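Local coordinates for protein phenylurea hydrolase B (Mycobacterium brisbanense, PDB 4WHB) that probably hydrolyses phenylurea compounds such as diuron, as a zinc-binding member of the amidohydrolase superfamily that cleaves carbon-nitrogen bonds other than peptide bonds, at residues Asp30-Val35 with Val410-Ala416; Arg86-Arg90 with Leu455-His459; Leu103-Thr108 with Ile435-Gln440; Gly309-Ser315 with Ser357-Arg361; Ile339-Ala345 with Asp371-Trp375. All coordinates share one frame; numbering follows the deposited sequence.

Contact 1: residues Asp30-Val35 with Val410-Ala416; sequences DRFATV and VETGKLA
Backbone bonds from F32 join the start of strand 32-36 to the type II turn E411-K414: F32 N donates to K414 O at 2.8 Å, and F32 O accepts from G413 N at 3.1 Å. One residue on, the T412 hydroxyl donates to A33 O (OG1 to O 2.7 Å), so the turn is gripped at three points along the strand. Between these bonds the F32 ring is clamped on both faces. V410 CG1 lies toward the rim of one face, 4.0 Å from the ring centroid; A416 CB sits over the centre of the opposite face, 3.8 Å from the centroid and 12° off the normal. CG, anti to the carbonyl carbon (chi1 -83°), drops the ring from the strand in between V410 and A416. R31 bends back toward the turn and its NH2 bonds Q406 OE1, but the exact placement of its guanidinium against G413-L415 is doubtful, the modelled atoms being too close there. K414 leads away to A404 O. V25 and V27 of strand 23-27 also pack on F32. The G-K-x-A-D sequence that begins within the turn is familiar in amidohydrolases, where N- and C-terminal portions of the chain together build a small beta domain beside the barrel.

Contact 2: residues Arg86-Arg90 with Leu455-His459; sequences RWEGR and LVTAH
W87 turns its indole toward the C-terminal tail, and one face overlaps the L455-V456 backbone. V456 N lies 3.8 Å above that face near the rim, with L455 CB on the same side, 4.2 Å from CZ3. The aliphatic part of R86 backs the other face, CG over the centre, so the ring is held between its own neighbour and the tail. At the pyrrole end V456 CG1 comes to 3.6 Å from NE1, while A458 CB sits near the ring plane at the benzo edge, 4.4 Å from CH2. The tail presents these groups from a type I turn, L455 to A458, which docks the end of the chain against the loop joining helices 80-85 and 91-104, on the outside of the barrel domain. E97 of helix 91-104 accepts from V456 N, and V94 of that helix packs on both W87 and L455. R90, bent at chi3 (-45°), lays one guanidinium face over L455 CD2 and brings NH1 to 3.8 Å from L455 CD1. R86 extends past the indole until NH2 is 3.2 Å from A458 O, at an angle too poor for a hydrogen bond. R86 also packs on A85 of the second subunit.

Contact 3: residues Leu103-Thr108 with Ile435-Gln440; sequences LRNGVT and ITEVFQ
No ring stacks across this contact; methyls touch backbone carbonyls instead, I435 CD1 lying 3.3 Å from N105 O and T108 CG2 3.8 Å from F439 O. The F439 ring itself turns away and meets F418 with the two planes parallel. V438 carries the centre. Its CG1, anti to the backbone N (chi1 179°), packs on L103 CD1 at 3.8 Å, and its CG2 reaches G106 CA, also at 3.8 Å, so one valine touches both the last turn of the helix and the bend after it. That bend is a Schellman motif: G106, with positive phi (106°), returns its N to L103 O at 2.8 Å. Lacking a side chain, G106 lets the methyls of I435 and V438 close on its CA. Farther along, T108 and Q440 slide past each other in opposite directions, with T108 CG2 at 3.9 Å from Q440 CG. The contact is thus largely aliphatic and buried. It lies where helix 91-104 turns into strand 107-112, which pairs with strand 56-63; strand 435-440 packs against this bend through V438 and I435, held by strand 418-421, while helix 371-381 approaches N105 and V107.

Contact 4: residues Gly309-Ser315 with Ser357-Arg361; sequences GLEDVGS and SPVER
S357 OG is met by two kinds of group: E360 N gives it a weak capping bond (3.2 Å, N-H...O 132°) from the first turn of the helix that S357 caps, and V313 lays two methyls against it from across, CG1 at 3.3 Å and CG2 at 3.7 Å. With chi1 at 57° the S357 hydroxyl lies between its backbone N and carbonyl carbon, turned back over the first turn of helix 358-361, where it can accept the weak capping bond. V359 points its CG1 at G309, 3.5 Å from CA; the missing side chain there lets the CA atoms of G309 and V359 approach to 6.0 Å. Beside this pair L310 CD1 comes to 4.0 Å from E360 CA. The N-terminal end of one helix thus meets the C-terminal end of another at the surface. Helix 304-312 ends in a Schellman motif, G314 taking positive phi as its C-prime residue while S315 N returns to L310 O at 3.0 Å. This reversal aims the S315 side chain across at E360, whose extended chain (chi1 -180°) directs the carboxylate toward S315; their modelled separation is too short to trust. R361 makes a weak bond to L353 O.

Contact 5: residues Ile339-Ala345 with Asp371-Trp375; sequences ILLNTDA and DHFHW
The W375 indole lies along the strand, with L341 CG over its six-membered ring, 3.9 Å from the centroid and 24° off the normal. I339 CG2 meets the benzo edge in plane, 3.8 Å from CH2, and T343 CG2 comes obliquely to 3.5 Å from CD1. W375 CG, anti to the backbone N, carries the ring to the strand, and a bond from NE1 to L299 O on the neighbouring strand fixes its turn. One helical turn earlier D371 OD2 packs on A345 CB (3.6 Å). Behind it H372 ND1 donates to D371 OD1 at 3.1 Å, almost straight (173°), in the imidazole plane but from above the carboxylate plane; H372 NE2 in turn probably bonds N105 O. D344, seen to bind zinc in this protein although no metal is modelled here, points away from the helix. Strand 339-341, consistent with the eighth strand of the TIM barrel, packs on helix 371-381, whose N-to-C direction is at 145° to its own; L340 and L341 also touch V397 of helix 395-400, and L341 bonds G64 after strand 56-63.

In the fold
From the N terminus, strand 32-36 of the small beta sheet waits for residues 410-416, so contact 1 closes a loop around most of the barrel and encloses contacts 4 and 5. Contact 2 starts next, at residues 86-90, and closes last, at 455-459; it crosses contact 1 and encloses contacts 3, 4 and 5. Contact 3, from 103-108 to 435-440, also crosses contact 1 and contains the later two. Contacts 4 and 5 cross each other, with segments alternating over 309-375. Contacts 3 and 5 touch, tying the end of helix 91-104 to helix 371-381, whereas contacts 1 and 4 lie about 43 Å apart between centres, on opposite sides of the chain's centre.

Contact 1: residues Asp30-Val35 with Val410-Ala416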
# COMPACT_ATOMS: atom_id res chain seq x y z
N ASP C 30 -8.19 -56.46 -0.60
CA ASP C 30 -8.77 -55.13 -0.47
C ASP C 30 -10.21 -55.46 -0.80
O ASP C 30 -10.89 -56.17 -0.04
CB ASP C 30 -8.18 -54.13 -1.47
CG ASP C 30 -6.87 -54.60 -2.07
OD1 ASP C 30 -5.85 -54.36 -1.38
OD2 ASP C 30 -6.84 -55.17 -3.21
N ARG C 31 -10.68 -54.99 -1.95
CA ARG C 31 -11.65 -55.73 -2.70
C ARG C 31 -12.81 -56.26 -1.85
O ARG C 31 -12.67 -57.17 -1.06
CB ARG C 31 -10.93 -56.85 -3.49
CG ARG C 31 -10.42 -56.50 -4.88
CD ARG C 31 -10.34 -55.03 -5.10
NE ARG C 31 -9.86 -54.60 -6.42
CZ ARG C 31 -10.19 -53.45 -6.95
NH1 ARG C 31 -11.04 -52.68 -6.31
NH2 ARG C 31 -9.72 -53.13 -8.14
N PHE C 32 -13.95 -55.64 -2.06
CA PHE C 32 -15.21 -56.16 -1.59
C PHE C 32 -15.39 -57.49 -2.23
O PHE C 32 -15.00 -57.64 -3.38
CB PHE C 32 -16.38 -55.30 -2.04
CG PHE C 32 -16.62 -54.12 -1.17
CD1 PHE C 32 -16.69 -54.27 0.21
CD2 PHE C 32 -16.73 -52.87 -1.70
CE1 PHE C 32 -16.90 -53.18 1.03
CE2 PHE C 32 -16.94 -51.79 -0.88
CZ PHE C 32 -17.03 -51.94 0.47
N ALA C 33 -15.94 -58.46 -1.50
CA ALA C 33 -16.06 -59.76 -2.05
C ALA C 33 -17.51 -60.07 -2.49
O ALA C 33 -17.84 -60.12 -3.67
CB ALA C 33 -15.50 -60.77 -1.07
N THR C 34 -18.33 -60.37 -1.49
CA THR C 34 -19.67 -60.82 -1.70
C THR C 34 -20.62 -59.86 -0.98
O THR C 34 -20.36 -59.44 0.16
CB THR C 34 -19.88 -62.23 -1.18
OG1 THR C 34 -18.69 -63.01 -1.37
CG2 THR C 34 -21.05 -62.86 -1.89
N VAL C 35 -21.71 -59.45 -1.64
CA VAL C 35 -22.68 -58.58 -1.03
C VAL C 35 -24.03 -59.27 -1.07
O VAL C 35 -24.62 -59.46 -2.13
CB VAL C 35 -22.82 -57.27 -1.80
CG1 VAL C 35 -23.74 -56.31 -1.07
CG2 VAL C 35 -21.46 -56.64 -1.98
N VAL C 410 -20.47 -49.41 -3.00
CA VAL C 410 -20.10 -50.65 -2.35
C VAL C 410 -20.63 -51.78 -3.24
O VAL C 410 -21.87 -51.95 -3.36
CB VAL C 410 -20.70 -50.77 -0.94
CG1 VAL C 410 -20.78 -52.23 -0.50
CG2 VAL C 410 -19.87 -50.00 0.06
N GLU C 411 -19.72 -52.51 -3.88
CA GLU C 411 -20.07 -53.57 -4.81
C GLU C 411 -18.91 -54.58 -4.92
O GLU C 411 -17.77 -54.24 -4.59
CB GLU C 411 -20.30 -53.00 -6.23
CG GLU C 411 -21.29 -51.86 -6.37
CD GLU C 411 -21.38 -51.38 -7.78
OE1 GLU C 411 -21.83 -52.16 -8.65
OE2 GLU C 411 -20.99 -50.20 -7.99
N THR C 412 -19.22 -55.80 -5.37
CA THR C 412 -18.21 -56.81 -5.58
C THR C 412 -17.08 -56.44 -6.53
O THR C 412 -17.30 -55.82 -7.50
CB THR C 412 -18.85 -58.13 -6.03
OG1 THR C 412 -17.84 -59.12 -6.19
CG2 THR C 412 -19.59 -57.96 -7.32
N GLY C 413 -15.87 -56.85 -6.20
CA GLY C 413 -14.69 -56.61 -7.05
C GLY C 413 -14.26 -55.15 -7.14
O GLY C 413 -13.62 -54.73 -8.08
N LYS C 414 -14.65 -54.36 -6.16
CA LYS C 414 -14.33 -52.96 -6.08
C LYS C 414 -13.48 -52.72 -4.84
O LYS C 414 -13.50 -53.52 -3.91
CB LYS C 414 -15.61 -52.10 -5.98
CG LYS C 414 -16.36 -51.97 -7.29
CD LYS C 414 -16.49 -50.53 -7.75
CE LYS C 414 -17.47 -49.73 -6.93
NZ LYS C 414 -17.63 -48.36 -7.46
N LEU C 415 -12.72 -51.63 -4.84
CA LEU C 415 -11.83 -51.36 -3.73
C LEU C 415 -12.73 -51.22 -2.52
O LEU C 415 -13.78 -50.61 -2.60
CB LEU C 415 -11.03 -50.07 -3.94
CG LEU C 415 -9.68 -50.11 -4.65
CD1 LEU C 415 -9.11 -48.70 -4.69
CD2 LEU C 415 -8.78 -51.08 -3.95
N ALA C 416 -12.34 -51.82 -1.40
CA ALA C 416 -13.19 -51.76 -0.26
C ALA C 416 -12.81 -50.56 0.57
O ALA C 416 -11.81 -50.60 1.32
CB ALA C 416 -13.13 -53.02 0.53

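Contact 2: residues Arg86-Arg90 with Leu455-His459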
# COMPACT_ATOMS: atom_id res chain seq x y z
N ARG C 86 7.18 -21.68 7.73
CA ARG C 86 7.09 -22.78 8.68
C ARG C 86 6.72 -23.88 7.72
O ARG C 86 6.08 -23.60 6.71
CB ARG C 86 5.93 -22.53 9.69
CG ARG C 86 6.09 -23.10 11.12
CD ARG C 86 5.16 -22.36 12.09
NE ARG C 86 4.74 -23.12 13.28
CZ ARG C 86 4.06 -22.61 14.32
NH1 ARG C 86 3.76 -21.37 14.36
NH2 ARG C 86 3.71 -23.30 15.35
N TRP C 87 7.12 -25.11 7.99
CA TRP C 87 6.62 -26.21 7.18
C TRP C 87 7.26 -26.30 5.79
O TRP C 87 6.85 -27.14 5.02
CB TRP C 87 5.08 -26.14 6.94
CG TRP C 87 4.23 -25.88 8.11
CD1 TRP C 87 3.15 -25.05 8.16
CD2 TRP C 87 4.37 -26.42 9.41
NE1 TRP C 87 2.60 -25.05 9.42
CE2 TRP C 87 3.35 -25.87 10.21
CE3 TRP C 87 5.28 -27.30 10.00
CZ2 TRP C 87 3.22 -26.17 11.56
CZ3 TRP C 87 5.13 -27.62 11.32
CH2 TRP C 87 4.12 -27.07 12.09
N GLU C 88 8.24 -25.47 5.43
CA GLU C 88 8.87 -25.58 4.12
C GLU C 88 9.85 -26.73 4.11
O GLU C 88 10.73 -26.82 4.98
CB GLU C 88 9.63 -24.35 3.70
CG GLU C 88 10.30 -24.54 2.34
CD GLU C 88 11.28 -23.40 1.95
OE1 GLU C 88 11.81 -23.44 0.82
OE2 GLU C 88 11.49 -22.44 2.74
N GLY C 89 9.70 -27.60 3.12
CA GLY C 89 10.60 -28.74 2.95
C GLY C 89 10.07 -29.97 3.62
O GLY C 89 10.38 -31.08 3.20
N ARG C 90 9.28 -29.79 4.68
CA ARG C 90 8.42 -30.88 5.17
C ARG C 90 6.97 -30.75 4.66
O ARG C 90 6.09 -31.38 5.20
CB ARG C 90 8.45 -31.05 6.69
CG ARG C 90 9.23 -32.30 7.02
CD ARG C 90 9.11 -32.82 8.45
NE ARG C 90 9.23 -31.73 9.40
CZ ARG C 90 8.64 -31.71 10.59
NH1 ARG C 90 7.86 -32.71 11.01
NH2 ARG C 90 8.80 -30.66 11.36
N LEU C 455 1.32 -31.67 12.76
CA LEU C 455 2.24 -30.66 12.23
C LEU C 455 1.58 -29.30 12.20
O LEU C 455 1.83 -28.48 13.06
CB LEU C 455 2.71 -31.02 10.81
CG LEU C 455 4.07 -31.72 10.58
CD1 LEU C 455 4.11 -33.08 11.24
CD2 LEU C 455 4.39 -31.85 9.10
N VAL C 456 0.68 -29.09 11.26
CA VAL C 456 0.01 -27.80 11.10
C VAL C 456 -1.02 -27.56 12.18
O VAL C 456 -1.58 -26.47 12.29
CB VAL C 456 -0.67 -27.66 9.72
CG1 VAL C 456 -0.82 -26.22 9.31
CG2 VAL C 456 0.11 -28.40 8.63
N THR C 457 -1.29 -28.57 12.98
CA THR C 457 -2.18 -28.43 14.13
C THR C 457 -1.39 -28.17 15.43
O THR C 457 -1.89 -28.28 16.55
CB THR C 457 -3.04 -29.69 14.32
OG1 THR C 457 -3.16 -30.41 13.08
CG2 THR C 457 -4.42 -29.27 14.88
N ALA C 458 -0.10 -27.84 15.26
CA ALA C 458 0.78 -27.54 16.38
C ALA C 458 0.70 -26.08 16.77
O ALA C 458 1.28 -25.19 16.10
CB ALA C 458 2.21 -27.88 16.02
N HIS C 459 -0.02 -25.85 17.88
CA HIS C 459 -0.04 -24.55 18.60
C HIS C 459 -0.09 -24.84 20.11
O HIS C 459 -1.04 -25.49 20.53
CB HIS C 459 -1.26 -23.68 18.23
CG HIS C 459 -2.57 -24.45 18.20
ND1 HIS C 459 -2.88 -25.72 18.55
CD2 HIS C 459 -3.75 -23.88 17.80
CE1 HIS C 459 -4.22 -25.89 18.33
NE2 HIS C 459 -4.73 -24.77 17.87

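Contact 3: residues Leu103-Thr108 with Ile435-Gln440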
# COMPACT_ATOMS: atom_id res chain seq x y z
N LEU C 103 -9.89 -38.57 5.89
CA LEU C 103 -10.07 -39.98 6.16
C LEU C 103 -10.58 -40.21 7.56
O LEU C 103 -11.45 -41.04 7.78
CB LEU C 103 -8.72 -40.69 5.95
CG LEU C 103 -8.65 -42.22 6.11
CD1 LEU C 103 -9.68 -42.90 5.20
CD2 LEU C 103 -7.22 -42.70 5.84
N ARG C 104 -10.02 -39.47 8.53
CA ARG C 104 -10.47 -39.49 9.92
C ARG C 104 -11.98 -39.19 9.93
O ARG C 104 -12.72 -39.78 10.71
CB ARG C 104 -9.68 -38.47 10.76
CG ARG C 104 -9.93 -38.57 12.26
CD ARG C 104 -9.07 -37.65 13.16
NE ARG C 104 -9.37 -36.22 13.00
CZ ARG C 104 -8.92 -35.25 13.79
NH1 ARG C 104 -8.12 -35.50 14.80
NH2 ARG C 104 -9.24 -33.99 13.55
N ASN C 105 -12.43 -38.27 9.08
CA ASN C 105 -13.84 -37.91 8.97
C ASN C 105 -14.63 -38.77 7.96
O ASN C 105 -15.81 -38.56 7.71
CB ASN C 105 -13.97 -36.45 8.64
CG ASN C 105 -13.66 -35.56 9.82
OD1 ASN C 105 -12.80 -35.86 10.65
ND2 ASN C 105 -14.35 -34.44 9.89
N GLY C 106 -13.96 -39.77 7.40
CA GLY C 106 -14.62 -40.75 6.55
C GLY C 106 -14.35 -40.61 5.06
O GLY C 106 -14.84 -41.44 4.27
N VAL C 107 -13.55 -39.63 4.65
CA VAL C 107 -13.24 -39.50 3.22
C VAL C 107 -12.03 -40.34 2.84
O VAL C 107 -10.92 -40.01 3.19
CB VAL C 107 -13.01 -38.03 2.83
CG1 VAL C 107 -12.86 -37.90 1.31
CG2 VAL C 107 -14.14 -37.10 3.39
N THR C 108 -12.26 -41.42 2.13
CA THR C 108 -11.22 -42.38 1.76
C THR C 108 -10.39 -41.94 0.59
O THR C 108 -9.25 -42.32 0.46
CB THR C 108 -11.85 -43.74 1.40
OG1 THR C 108 -12.92 -43.56 0.45
CG2 THR C 108 -12.40 -44.42 2.69
N ILE C 435 -19.37 -41.86 13.17
CA ILE C 435 -18.69 -42.93 12.46
C ILE C 435 -17.97 -43.83 13.44
O ILE C 435 -17.00 -43.39 14.09
CB ILE C 435 -17.66 -42.35 11.48
CG1 ILE C 435 -18.39 -41.61 10.35
CG2 ILE C 435 -16.79 -43.44 10.89
CD1 ILE C 435 -17.50 -40.76 9.43
N THR C 436 -18.41 -45.09 13.52
CA THR C 436 -17.75 -46.04 14.41
C THR C 436 -16.49 -46.63 13.81
O THR C 436 -15.57 -46.99 14.54
CB THR C 436 -18.70 -47.17 14.83
OG1 THR C 436 -19.26 -47.80 13.65
CG2 THR C 436 -19.79 -46.56 15.73
N GLU C 437 -16.43 -46.72 12.48
CA GLU C 437 -15.21 -47.18 11.81
C GLU C 437 -15.10 -46.67 10.40
O GLU C 437 -16.12 -46.48 9.72
CB GLU C 437 -15.15 -48.73 11.81
CG GLU C 437 -14.06 -49.28 12.72
CD GLU C 437 -14.42 -50.66 13.27
OE1 GLU C 437 -15.63 -50.98 13.31
OE2 GLU C 437 -13.48 -51.41 13.68
N VAL C 438 -13.86 -46.46 9.96
CA VAL C 438 -13.58 -46.20 8.57
C VAL C 438 -12.63 -47.26 8.01
O VAL C 438 -11.50 -47.35 8.45
CB VAL C 438 -12.98 -44.82 8.37
CG1 VAL C 438 -12.69 -44.58 6.89
CG2 VAL C 438 -13.95 -43.74 8.83
N PHE C 439 -13.09 -48.04 7.04
CA PHE C 439 -12.23 -49.03 6.39
C PHE C 439 -11.78 -48.53 5.02
O PHE C 439 -12.56 -47.90 4.29
CB PHE C 439 -12.95 -50.36 6.25
CG PHE C 439 -12.69 -51.32 7.40
CD1 PHE C 439 -13.15 -51.05 8.68
CD2 PHE C 439 -11.98 -52.50 7.18
CE1 PHE C 439 -12.92 -51.91 9.72
CE2 PHE C 439 -11.73 -53.36 8.21
CZ PHE C 439 -12.20 -53.06 9.49
N GLN C 440 -10.52 -48.79 4.68
CA GLN C 440 -9.96 -48.34 3.41
C GLN C 440 -9.12 -49.42 2.79
O GLN C 440 -8.34 -50.06 3.48
CB GLN C 440 -9.12 -47.07 3.61
CG GLN C 440 -8.99 -46.21 2.36
CD GLN C 440 -7.74 -45.34 2.41
OE1 GLN C 440 -7.81 -44.11 2.55
NE2 GLN C 440 -6.57 -45.99 2.32

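Contact 4: residues Gly309-Ser315 with Ser357-Arg361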
# COMPACT_ATOMS: atom_id res chain seq x y z
N GLY C 309 -24.95 -16.05 9.54
CA GLY C 309 -23.84 -15.55 10.35
C GLY C 309 -22.82 -14.74 9.55
O GLY C 309 -22.50 -13.61 9.91
N LEU C 310 -22.35 -15.32 8.46
CA LEU C 310 -21.27 -14.70 7.69
C LEU C 310 -21.51 -13.26 7.20
O LEU C 310 -20.59 -12.46 7.21
CB LEU C 310 -20.92 -15.60 6.50
CG LEU C 310 -19.60 -16.35 6.69
CD1 LEU C 310 -19.62 -17.28 7.88
CD2 LEU C 310 -19.32 -17.09 5.41
N GLU C 311 -22.74 -12.94 6.78
CA GLU C 311 -23.05 -11.54 6.42
C GLU C 311 -23.30 -10.73 7.70
O GLU C 311 -23.10 -9.54 7.74
CB GLU C 311 -24.25 -11.44 5.50
CG GLU C 311 -24.79 -12.74 4.93
CD GLU C 311 -26.08 -12.52 4.11
OE1 GLU C 311 -27.14 -12.30 4.74
OE2 GLU C 311 -26.02 -12.58 2.86
N ASP C 312 -23.73 -11.40 8.76
CA ASP C 312 -23.87 -10.77 10.05
C ASP C 312 -22.49 -10.31 10.53
O ASP C 312 -22.40 -9.28 11.20
CB ASP C 312 -24.45 -11.74 11.08
CG ASP C 312 -25.97 -11.78 11.05
OD1 ASP C 312 -26.56 -11.45 9.99
OD2 ASP C 312 -26.57 -12.17 12.11
N VAL C 313 -21.42 -11.03 10.17
CA VAL C 313 -20.05 -10.59 10.50
C VAL C 313 -19.31 -9.92 9.35
O VAL C 313 -18.18 -9.50 9.52
CB VAL C 313 -19.18 -11.76 11.06
CG1 VAL C 313 -19.51 -12.03 12.54
CG2 VAL C 313 -19.33 -13.02 10.20
N GLY C 314 -19.94 -9.81 8.18
CA GLY C 314 -19.31 -9.14 7.02
C GLY C 314 -17.97 -9.78 6.64
O GLY C 314 -16.90 -9.14 6.64
N SER C 315 -18.03 -11.07 6.32
CA SER C 315 -16.82 -11.85 6.10
C SER C 315 -16.13 -11.51 4.79
O SER C 315 -14.90 -11.73 4.67
CB SER C 315 -17.12 -13.35 6.18
OG SER C 315 -15.97 -14.12 6.39
N SER C 357 -14.37 -14.81 13.29
CA SER C 357 -15.35 -14.83 14.40
C SER C 357 -15.78 -16.26 14.71
O SER C 357 -15.78 -17.10 13.81
CB SER C 357 -16.58 -13.99 14.10
OG SER C 357 -17.20 -14.42 12.91
N PRO C 358 -16.12 -16.53 15.98
CA PRO C 358 -16.63 -17.83 16.35
C PRO C 358 -17.80 -18.28 15.47
O PRO C 358 -17.90 -19.44 15.08
CB PRO C 358 -17.08 -17.62 17.80
CG PRO C 358 -16.23 -16.51 18.30
CD PRO C 358 -16.06 -15.62 17.15
N VAL C 359 -18.67 -17.33 15.17
CA VAL C 359 -19.73 -17.52 14.20
C VAL C 359 -19.17 -18.04 12.88
O VAL C 359 -19.73 -18.94 12.26
CB VAL C 359 -20.41 -16.17 13.88
CG1 VAL C 359 -21.49 -16.33 12.84
CG2 VAL C 359 -20.95 -15.46 15.15
N GLU C 360 -18.03 -17.47 12.46
CA GLU C 360 -17.44 -17.76 11.16
C GLU C 360 -16.71 -19.07 11.09
O GLU C 360 -16.83 -19.77 10.09
CB GLU C 360 -16.46 -16.63 10.80
CG GLU C 360 -15.76 -16.77 9.47
CD GLU C 360 -15.25 -15.42 8.99
OE1 GLU C 360 -15.28 -14.43 9.71
OE2 GLU C 360 -14.78 -15.33 7.87
N ARG C 361 -15.94 -19.40 12.12
CA ARG C 361 -15.16 -20.65 12.10
C ARG C 361 -15.91 -21.76 12.81
O ARG C 361 -15.40 -22.88 12.92
CB ARG C 361 -13.77 -20.50 12.71
CG ARG C 361 -13.81 -20.45 14.22
CD ARG C 361 -12.43 -20.48 14.88
NE ARG C 361 -12.59 -20.13 16.29
CZ ARG C 361 -12.71 -18.87 16.75
NH1 ARG C 361 -12.63 -17.84 15.89
NH2 ARG C 361 -12.92 -18.65 18.05

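Contact 5: residues Ile339-Ala345 with Asp371-Trp375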
# COMPACT_ATOMS: atom_id res chain seq x y z
N ILE C 339 -23.94 -33.90 -10.85
CA ILE C 339 -23.40 -33.08 -9.79
C ILE C 339 -22.20 -33.75 -9.12
O ILE C 339 -22.11 -34.96 -9.06
CB ILE C 339 -24.53 -32.74 -8.77
CG1 ILE C 339 -25.50 -31.72 -9.38
CG2 ILE C 339 -23.98 -32.23 -7.41
CD1 ILE C 339 -26.87 -31.82 -8.78
N LEU C 340 -21.27 -32.92 -8.65
CA LEU C 340 -19.99 -33.38 -8.07
C LEU C 340 -19.81 -32.81 -6.67
O LEU C 340 -20.36 -31.80 -6.34
CB LEU C 340 -18.87 -32.89 -8.98
CG LEU C 340 -17.55 -33.64 -8.88
CD1 LEU C 340 -17.69 -34.90 -9.70
CD2 LEU C 340 -16.40 -32.80 -9.44
N LEU C 341 -19.04 -33.46 -5.82
CA LEU C 341 -18.71 -32.88 -4.51
C LEU C 341 -17.45 -32.05 -4.65
O LEU C 341 -16.35 -32.56 -4.83
CB LEU C 341 -18.55 -33.93 -3.39
CG LEU C 341 -18.70 -33.37 -1.98
CD1 LEU C 341 -19.06 -34.46 -0.98
CD2 LEU C 341 -17.43 -32.70 -1.51
N ASN C 342 -17.66 -30.74 -4.54
CA ASN C 342 -16.60 -29.76 -4.54
C ASN C 342 -16.78 -28.79 -3.38
O ASN C 342 -17.79 -28.08 -3.30
CB ASN C 342 -16.59 -28.98 -5.87
CG ASN C 342 -16.15 -29.82 -7.07
OD1 ASN C 342 -15.64 -30.93 -6.93
ND2 ASN C 342 -16.32 -29.27 -8.26
N THR C 343 -15.80 -28.78 -2.48
CA THR C 343 -15.55 -27.59 -1.63
C THR C 343 -14.07 -27.30 -1.75
O THR C 343 -13.30 -28.11 -1.37
CB THR C 343 -15.92 -27.85 -0.17
OG1 THR C 343 -15.04 -28.84 0.39
CG2 THR C 343 -17.38 -28.38 -0.04
N ASP C 344 -13.66 -26.16 -2.27
CA ASP C 344 -12.24 -25.88 -2.34
C ASP C 344 -11.94 -25.86 -0.86
O ASP C 344 -12.63 -25.18 -0.14
CB ASP C 344 -11.97 -24.49 -2.96
CG ASP C 344 -11.64 -24.53 -4.47
OD1 ASP C 344 -11.06 -25.49 -4.93
OD2 ASP C 344 -11.93 -23.57 -5.18
N ALA C 345 -10.91 -26.56 -0.39
CA ALA C 345 -10.79 -26.88 1.03
C ALA C 345 -9.34 -27.10 1.41
O ALA C 345 -8.42 -26.91 0.61
CB ALA C 345 -11.61 -28.09 1.36
N ASP C 371 -15.81 -30.16 5.59
CA ASP C 371 -16.27 -29.73 4.25
C ASP C 371 -17.31 -30.61 3.55
O ASP C 371 -18.28 -30.10 2.98
CB ASP C 371 -15.06 -29.54 3.33
CG ASP C 371 -14.32 -30.80 3.10
OD1 ASP C 371 -14.31 -31.67 4.00
OD2 ASP C 371 -13.74 -30.91 2.02
N HIS C 372 -17.09 -31.93 3.61
CA HIS C 372 -17.96 -32.86 2.95
C HIS C 372 -19.24 -33.06 3.70
O HIS C 372 -20.26 -33.42 3.11
CB HIS C 372 -17.24 -34.18 2.75
CG HIS C 372 -16.80 -34.83 4.04
ND1 HIS C 372 -15.79 -34.32 4.82
CD2 HIS C 372 -17.24 -35.94 4.68
CE1 HIS C 372 -15.63 -35.09 5.87
NE2 HIS C 372 -16.50 -36.07 5.81
N PHE C 373 -19.22 -32.84 5.00
CA PHE C 373 -20.44 -32.91 5.83
C PHE C 373 -21.35 -31.73 5.53
O PHE C 373 -22.55 -31.88 5.31
CB PHE C 373 -20.09 -32.90 7.31
CG PHE C 373 -19.31 -34.11 7.76
CD1 PHE C 373 -19.83 -35.39 7.59
CD2 PHE C 373 -18.06 -33.98 8.36
CE1 PHE C 373 -19.13 -36.49 8.00
CE2 PHE C 373 -17.35 -35.07 8.75
CZ PHE C 373 -17.90 -36.33 8.59
N HIS C 374 -20.73 -30.55 5.54
CA HIS C 374 -21.39 -29.27 5.29
C HIS C 374 -22.08 -29.35 3.94
O HIS C 374 -23.28 -29.07 3.82
CB HIS C 374 -20.34 -28.15 5.27
CG HIS C 374 -20.89 -26.78 5.45
ND1 HIS C 374 -20.77 -26.07 6.62
CD2 HIS C 374 -21.54 -25.96 4.59
CE1 HIS C 374 -21.33 -24.89 6.48
NE2 HIS C 374 -21.82 -24.80 5.26
N TRP C 375 -21.29 -29.72 2.93
CA TRP C 375 -21.75 -29.79 1.55
C TRP C 375 -22.92 -30.75 1.41
O TRP C 375 -23.91 -30.44 0.73
CB TRP C 375 -20.60 -30.25 0.66
CG TRP C 375 -20.86 -30.03 -0.80
CD1 TRP C 375 -20.54 -28.95 -1.53
CD2 TRP C 375 -21.48 -30.95 -1.70
NE1 TRP C 375 -20.91 -29.14 -2.83
CE2 TRP C 375 -21.49 -30.37 -2.96
CE3 TRP C 375 -22.03 -32.22 -1.54
CZ2 TRP C 375 -22.04 -30.98 -4.06
CZ3 TRP C 375 -22.59 -32.85 -2.65
CH2 TRP C 375 -22.58 -32.23 -3.89